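PDB 2JKS: bradyzoite surface antigen BSR4 from Toxoplasma gondii, which is a bradyzoite-stage surface antigen of the SAG1-related (SRS) superfamily that binds zinc in the crystal and probably takes part in host attachment or immune recognition. Local coordinates for residues E121-N124 and E125-P128; P238-L241 and K242-V246. One frame throughout, in Å; residues are numbered along the deposited sequence.

Contact 1: residues E121-N124 and E125-P128. With ZN (zinc ion), chain D.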
ATOM      1  N   GLU A 121       4.888 -13.917  -4.038  1.00 27.11           N
ATOM      2  CA  GLU A 121       4.544 -13.999  -2.615  1.00 26.77           C
ATOM      3  C   GLU A 121       4.867 -12.643  -1.970  1.00 27.10           C
ATOM      4  O   GLU A 121       6.007 -12.265  -1.853  1.00 25.81           O
ATOM      5  CB  GLU A 121       5.324 -15.137  -1.913  1.00 27.60           C
ATOM      6  CG  GLU A 121       5.183 -15.101  -0.381  1.00 25.85           C
ATOM      7  CD  GLU A 121       6.103 -16.072   0.280  1.00 31.37           C
ATOM      8  OE1 GLU A 121       7.351 -15.918   0.147  1.00 32.90           O
ATOM      9  OE2 GLU A 121       5.590 -16.989   0.942  1.00 28.29           O
ATOM     10  N   LEU A 122       3.844 -11.887  -1.579  1.00 26.37           N
ATOM     11  CA  LEU A 122       4.136 -10.709  -0.807  1.00 26.21           C
ATOM     12  C   LEU A 122       4.340 -11.041   0.663  1.00 25.71           C
ATOM     13  O   LEU A 122       3.776 -12.022   1.155  1.00 26.96           O
ATOM     14  CB  LEU A 122       3.033  -9.670  -0.991  1.00 25.47           C
ATOM     15  CG  LEU A 122       2.755  -9.311  -2.442  1.00 25.33           C
ATOM     16  CD1 LEU A 122       1.640  -8.297  -2.467  1.00 25.61           C
ATOM     17  CD2 LEU A 122       3.992  -8.806  -3.146  1.00 27.74           C
ATOM     18  N   HIS A 123       5.189 -10.244   1.335  1.00 27.04           N
ATOM     19  CA  HIS A 123       5.409 -10.297   2.786  1.00 28.27           C
ATOM     20  C   HIS A 123       4.695  -9.049   3.356  1.00 29.58           C
ATOM     21  O   HIS A 123       4.328  -8.123   2.615  1.00 27.78           O
ATOM     22  CB  HIS A 123       6.918 -10.297   3.207  1.00 28.56           C
ATOM     23  CG  HIS A 123       7.729 -11.475   2.704  1.00 29.79           C
ATOM     24  ND1 HIS A 123       8.990 -11.778   3.187  1.00 32.80           N
ATOM     25  CD2 HIS A 123       7.443 -12.439   1.796  1.00 29.14           C
ATOM     26  CE1 HIS A 123       9.457 -12.849   2.566  1.00 32.49           C
ATOM     27  NE2 HIS A 123       8.524 -13.284   1.740  1.00 29.33           N
ATOM     28  N   ASN A 124       4.483  -9.011   4.667  1.00 30.99           N
ATOM     29  CA  ASN A 124       3.690  -7.904   5.243  1.00 32.73           C
ATOM     30  C   ASN A 124       4.331  -6.572   4.953  1.00 32.01           C
ATOM     31  O   ASN A 124       3.662  -5.575   4.618  1.00 31.39           O
ATOM     32  CB  ASN A 124       3.433  -8.136   6.731  1.00 34.56           C
ATOM     33  CG  ASN A 124       2.330  -9.165   6.987  1.00 39.06           C
ATOM     34  OD1 ASN A 124       1.440  -9.412   6.144  1.00 43.36           O
ATOM     35  ND2 ASN A 124       2.368  -9.763   8.173  1.00 44.37           N
ATOM     36  N   GLU A 125       5.655  -6.571   4.987  1.00 32.95           N
ATOM     37  CA  GLU A 125       6.428  -5.354   4.735  1.00 33.82           C
ATOM     38  C   GLU A 125       6.329  -4.885   3.285  1.00 34.27           C
ATOM     39  O   GLU A 125       6.673  -3.724   2.984  1.00 34.54           O
ATOM     40  CB  GLU A 125       7.894  -5.521   5.193  1.00 34.42           C
ATOM     41  CG  GLU A 125       8.865  -6.347   4.309  1.00 34.77           C
ATOM     42  CD  GLU A 125       8.909  -7.862   4.645  1.00 34.43           C
ATOM     43  OE1 GLU A 125       8.034  -8.335   5.425  1.00 32.28           O
ATOM     44  OE2 GLU A 125       9.818  -8.583   4.134  1.00 33.85           O
ATOM     45  N   ASP A 126       5.804  -5.759   2.392  1.00 32.74           N
ATOM     46  CA  ASP A 126       5.666  -5.389   0.984  1.00 31.62           C
ATOM     47  C   ASP A 126       4.353  -4.679   0.720  1.00 30.27           C
ATOM     48  O   ASP A 126       4.151  -4.113  -0.364  1.00 30.26           O
ATOM     49  CB  ASP A 126       5.749  -6.596   0.032  1.00 31.55           C
ATOM     50  CG  ASP A 126       7.070  -7.338   0.113  1.00 33.36           C
ATOM     51  OD1 ASP A 126       8.140  -6.730   0.296  1.00 34.49           O
ATOM     52  OD2 ASP A 126       7.036  -8.559  -0.075  1.00 31.38           O
ATOM     53  N   LEU A 127       3.431  -4.762   1.671  1.00 29.40           N
ATOM     54  CA  LEU A 127       2.071  -4.195   1.449  1.00 29.02           C
ATOM     55  C   LEU A 127       2.176  -2.676   1.358  1.00 27.92           C
ATOM     56  O   LEU A 127       2.810  -2.088   2.222  1.00 27.29           O
ATOM     57  CB  LEU A 127       1.119  -4.625   2.562  1.00 28.45           C
ATOM     58  CG  LEU A 127       0.750  -6.096   2.568  1.00 28.86           C
ATOM     59  CD1 LEU A 127      -0.162  -6.346   3.780  1.00 26.32           C
ATOM     60  CD2 LEU A 127       0.084  -6.434   1.225  1.00 28.08           C
ATOM     61  N   PRO A 128       1.607  -2.053   0.284  1.00 28.23           N
ATOM     62  CA  PRO A 128       1.778  -0.611   0.001  1.00 27.40           C
ATOM     63  C   PRO A 128       0.972   0.276   0.976  1.00 27.34           C
ATOM     64  O   PRO A 128       0.124  -0.219   1.707  1.00 27.54           O
ATOM     65  CB  PRO A 128       1.272  -0.476  -1.461  1.00 26.41           C
ATOM     66  CG  PRO A 128       0.268  -1.571  -1.599  1.00 27.79           C
ATOM     67  CD  PRO A 128       0.811  -2.722  -0.774  1.00 26.92           C
TER
HETATM   68 ZN    ZN D1318       9.944 -10.627   4.493  1.00 40.83          ZN
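His123 and Glu125, only two residues apart, hold one zinc ion between them, with ND1 of His123 at 2.0 Å from the metal and OE2 of Glu125 at 2.1 Å. The two side chains run side by side in the same direction, yet the imidazole and carboxylate planes are turned 77° apart. Glu125 manages this by a bend at chi2 (-90°), which folds the carboxylate back until OE1 lies 3.2 Å from CB of His123. On the other side of the imidazole, NE2 donates a rather long hydrogen bond of 3.3 Å to OE1 of Glu121, met from above the carboxylate plane; with both ring nitrogens engaged, the rotation of the ring is restrained.

Asp126 N reaches His123 O at 2.8 Å, and Leu127 N reaches Asn124 O at 3.1 Å, successive i-to-i+3 bonds of a 3-10 turn. In return, the carboxylate of Asp126 takes the His123 N-H at 2.9 Å from OD2, nearly straight at 166°. Arg99 adds a second shell: its NH1 forms a salt bridge with Asp126 OD2 and a hydrogen bond with zinc ligand Glu125 OE2, and its positive charge probably offsets some of the negative charge of both carboxylates. The arrangement is that of a partly exposed His-X-Glu zinc site on a 3-10 turn leaving strand 116-121 of an SRS domain.

Contact 2: residues P238-L241 and K242-V246; sequences PKFL and KSWWV
Phe240, in the loop before the 3-10 turn 242-244, packs on Trp244 of that turn, which leads the chain into strand 245-247, an outermost strand of its sheet in the second SRS domain. Their aromatic contact is an offset edge-to-face pair: the edge of the phenyl ring is directed toward the indole face, with centroids 5.3 Å apart and planes at 70°. Within this pair the closest atoms are CD1 of Phe240 and CE3 of Trp244, at 3.4 Å. With CG of Phe240 anti to its own backbone N (chi1 -179°), its ring and its CA both meet the Trp244 indole. The CA makes a CH-pi contact, 3.6 Å from the centroid of the six-membered ring of Trp244 and almost on its normal; the backbone N of Leu241 lies over the same face.

A second aromatic approach joins Phe240 to Trp245, edge against edge: CZ of Phe240 and CD1 of Trp245 are 3.9 Å apart, each near the plane of the other ring. Phe233 extends this cluster by meeting the rings of both Phe240 and Trp245, while Tyr213 packs edge-to-face with Trp245 and Leu257 of strand 254-258 touches both tryptophans.

Apolar contact also comes from Leu241, whose side chain crosses that of Trp244 at about a right angle and brings CB to 4.0 Å from Trp244 CD1. On the polar side, the Lys242 chain, bent at chi3, brings NZ to a salt bridge with Glu215. Within the turn, Trp245 N bonds to Lys242 O at 3.1 Å. The hydrogen bond that spans the two segments runs from Trp244 N to Leu241 O, 3.0 Å long and 160° at the hydrogen.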
ATOM      1  N   PRO A 238      -0.019  22.158  30.096  1.00 34.08           N
ATOM      2  CA  PRO A 238       0.447  23.509  30.470  1.00 34.19           C
ATOM      3  C   PRO A 238       1.951  23.755  30.294  1.00 34.49           C
ATOM      4  O   PRO A 238       2.339  24.845  29.944  1.00 34.46           O
ATOM      5  CB  PRO A 238       0.047  23.631  31.951  1.00 34.73           C
ATOM      6  CG  PRO A 238      -1.130  22.691  32.126  1.00 35.08           C
ATOM      7  CD  PRO A 238      -0.823  21.525  31.168  1.00 33.47           C
ATOM      8  N   LYS A 239       2.785  22.736  30.491  1.00 35.40           N
ATOM      9  CA  LYS A 239       4.255  22.836  30.337  1.00 36.90           C
ATOM     10  C   LYS A 239       4.805  22.625  28.877  1.00 36.26           C
ATOM     11  O   LYS A 239       6.044  22.616  28.632  1.00 35.56           O
ATOM     12  CB  LYS A 239       4.919  21.816  31.287  1.00 38.27           C
ATOM     13  CG  LYS A 239       4.542  22.058  32.764  1.00 39.64           C
ATOM     14  CD  LYS A 239       4.968  20.905  33.669  1.00 40.39           C
ATOM     15  CE  LYS A 239       4.619  21.198  35.137  1.00 42.70           C
ATOM     16  NZ  LYS A 239       4.660  19.930  35.926  1.00 46.04           N
ATOM     17  N   PHE A 240       3.888  22.432  27.930  1.00 34.85           N
ATOM     18  CA  PHE A 240       4.247  22.151  26.538  1.00 33.14           C
ATOM     19  C   PHE A 240       5.287  23.133  25.978  1.00 33.87           C
ATOM     20  O   PHE A 240       5.195  24.343  26.213  1.00 33.36           O
ATOM     21  CB  PHE A 240       2.992  22.235  25.663  1.00 33.20           C
ATOM     22  CG  PHE A 240       3.250  21.927  24.205  1.00 30.96           C
ATOM     23  CD1 PHE A 240       3.367  20.603  23.765  1.00 27.80           C
ATOM     24  CD2 PHE A 240       3.346  22.978  23.270  1.00 30.09           C
ATOM     25  CE1 PHE A 240       3.602  20.317  22.421  1.00 29.23           C
ATOM     26  CE2 PHE A 240       3.571  22.723  21.919  1.00 28.07           C
ATOM     27  CZ  PHE A 240       3.680  21.384  21.480  1.00 31.19           C
ATOM     28  N   LEU A 241       6.242  22.604  25.226  1.00 32.51           N
ATOM     29  CA  LEU A 241       7.147  23.414  24.395  1.00 35.02           C
ATOM     30  C   LEU A 241       7.175  22.788  23.004  1.00 35.61           C
ATOM     31  O   LEU A 241       7.035  21.571  22.876  1.00 34.36           O
ATOM     32  CB  LEU A 241       8.579  23.359  24.948  1.00 34.66           C
ATOM     33  CG  LEU A 241       8.891  23.714  26.417  1.00 35.90           C
ATOM     34  CD1 LEU A 241      10.373  23.592  26.693  1.00 37.79           C
ATOM     35  CD2 LEU A 241       8.440  25.095  26.772  1.00 36.05           C
ATOM     36  N   LYS A 242       7.395  23.605  21.983  1.00 37.44           N
ATOM     37  CA  LYS A 242       7.562  23.135  20.592  1.00 38.44           C
ATOM     38  C   LYS A 242       8.627  22.068  20.478  1.00 38.60           C
ATOM     39  O   LYS A 242       8.522  21.185  19.614  1.00 39.04           O
ATOM     40  CB  LYS A 242       7.948  24.288  19.659  1.00 38.67           C
ATOM     41  CG  LYS A 242       6.813  25.106  19.122  1.00 40.17           C
ATOM     42  CD  LYS A 242       7.358  26.084  18.068  1.00 34.47           C
ATOM     43  CE  LYS A 242       7.059  25.613  16.713  1.00 38.31           C
ATOM     44  NZ  LYS A 242       6.943  26.817  15.842  1.00 40.10           N
ATOM     45  N   SER A 243       9.643  22.129  21.339  1.00 37.94           N
ATOM     46  CA  SER A 243      10.749  21.156  21.266  1.00 36.92           C
ATOM     47  C   SER A 243      10.320  19.737  21.624  1.00 34.28           C
ATOM     48  O   SER A 243      11.069  18.776  21.377  1.00 33.30           O
ATOM     49  CB  SER A 243      11.927  21.586  22.160  1.00 37.82           C
ATOM     50  OG  SER A 243      11.591  21.496  23.537  1.00 40.38           O
ATOM     51  N   TRP A 244       9.125  19.595  22.215  1.00 32.86           N
ATOM     52  CA  TRP A 244       8.575  18.256  22.512  1.00 31.16           C
ATOM     53  C   TRP A 244       8.347  17.451  21.200  1.00 31.12           C
ATOM     54  O   TRP A 244       8.312  16.230  21.199  1.00 31.22           O
ATOM     55  CB  TRP A 244       7.257  18.378  23.293  1.00 31.80           C
ATOM     56  CG  TRP A 244       7.331  18.812  24.769  1.00 29.74           C
ATOM     57  CD1 TRP A 244       8.369  19.434  25.423  1.00 33.06           C
ATOM     58  CD2 TRP A 244       6.247  18.729  25.726  1.00 31.64           C
ATOM     59  NE1 TRP A 244       8.007  19.694  26.744  1.00 30.25           N
ATOM     60  CE2 TRP A 244       6.705  19.288  26.938  1.00 31.85           C
ATOM     61  CE3 TRP A 244       4.944  18.237  25.663  1.00 28.90           C
ATOM     62  CZ2 TRP A 244       5.897  19.336  28.109  1.00 31.52           C
ATOM     63  CZ3 TRP A 244       4.134  18.278  26.821  1.00 31.50           C
ATOM     64  CH2 TRP A 244       4.629  18.821  28.032  1.00 30.53           C
ATOM     65  N   TRP A 245       8.167  18.148  20.088  1.00 31.54           N
ATOM     66  CA  TRP A 245       8.108  17.493  18.774  1.00 31.62           C
ATOM     67  C   TRP A 245       9.434  17.599  18.063  1.00 33.47           C
ATOM     68  O   TRP A 245      10.030  18.703  17.995  1.00 35.06           O
ATOM     69  CB  TRP A 245       7.108  18.178  17.883  1.00 30.00           C
ATOM     70  CG  TRP A 245       5.666  17.874  18.173  1.00 28.64           C
ATOM     71  CD1 TRP A 245       4.787  18.650  18.853  1.00 25.74           C
ATOM     72  CD2 TRP A 245       4.944  16.714  17.744  1.00 27.02           C
ATOM     73  NE1 TRP A 245       3.547  18.054  18.885  1.00 27.18           N
ATOM     74  CE2 TRP A 245       3.612  16.866  18.200  1.00 27.21           C
ATOM     75  CE3 TRP A 245       5.280  15.579  16.981  1.00 23.64           C
ATOM     76  CZ2 TRP A 245       2.623  15.908  17.944  1.00 27.62           C
ATOM     77  CZ3 TRP A 245       4.284  14.624  16.712  1.00 26.20           C
ATOM     78  CH2 TRP A 245       2.982  14.787  17.204  1.00 26.31           C
ATOM     79  N   VAL A 246       9.897  16.473  17.552  1.00 34.31           N
ATOM     80  CA  VAL A 246      10.997  16.449  16.575  1.00 35.76           C
ATOM     81  C   VAL A 246      10.611  15.746  15.253  1.00 36.72           C
ATOM     82  O   VAL A 246      10.143  14.612  15.220  1.00 36.05           O
ATOM     83  CB  VAL A 246      12.427  16.071  17.183  1.00 36.47           C
ATOM     84  CG1 VAL A 246      12.438  15.966  18.715  1.00 36.15           C
ATOM     85  CG2 VAL A 246      13.113  14.896  16.481  1.00 36.85           C
TER

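From the N terminus, the chain reaches contact 1 just after strand 116-121, where residues 121-124 and 125-128 close a short turn before strand 132-141. Contact 2 comes more than a hundred residues later, closing a turn at the end of the loop from strand 230-232 to strand 245-247. The two are in series: contact 1 is complete before contact 2 begins, so they neither nest nor cross. They belong to different SRS domains, with centres about 36 Å apart and nearest atoms about 22 Å apart, and do not touch. Contact 1 sets Leu122 and Pro128 against Val161 of strand 152-161; contact 2 sets both tryptophans against strand 254-258, where Trp244 and Val246 bond through the backbone.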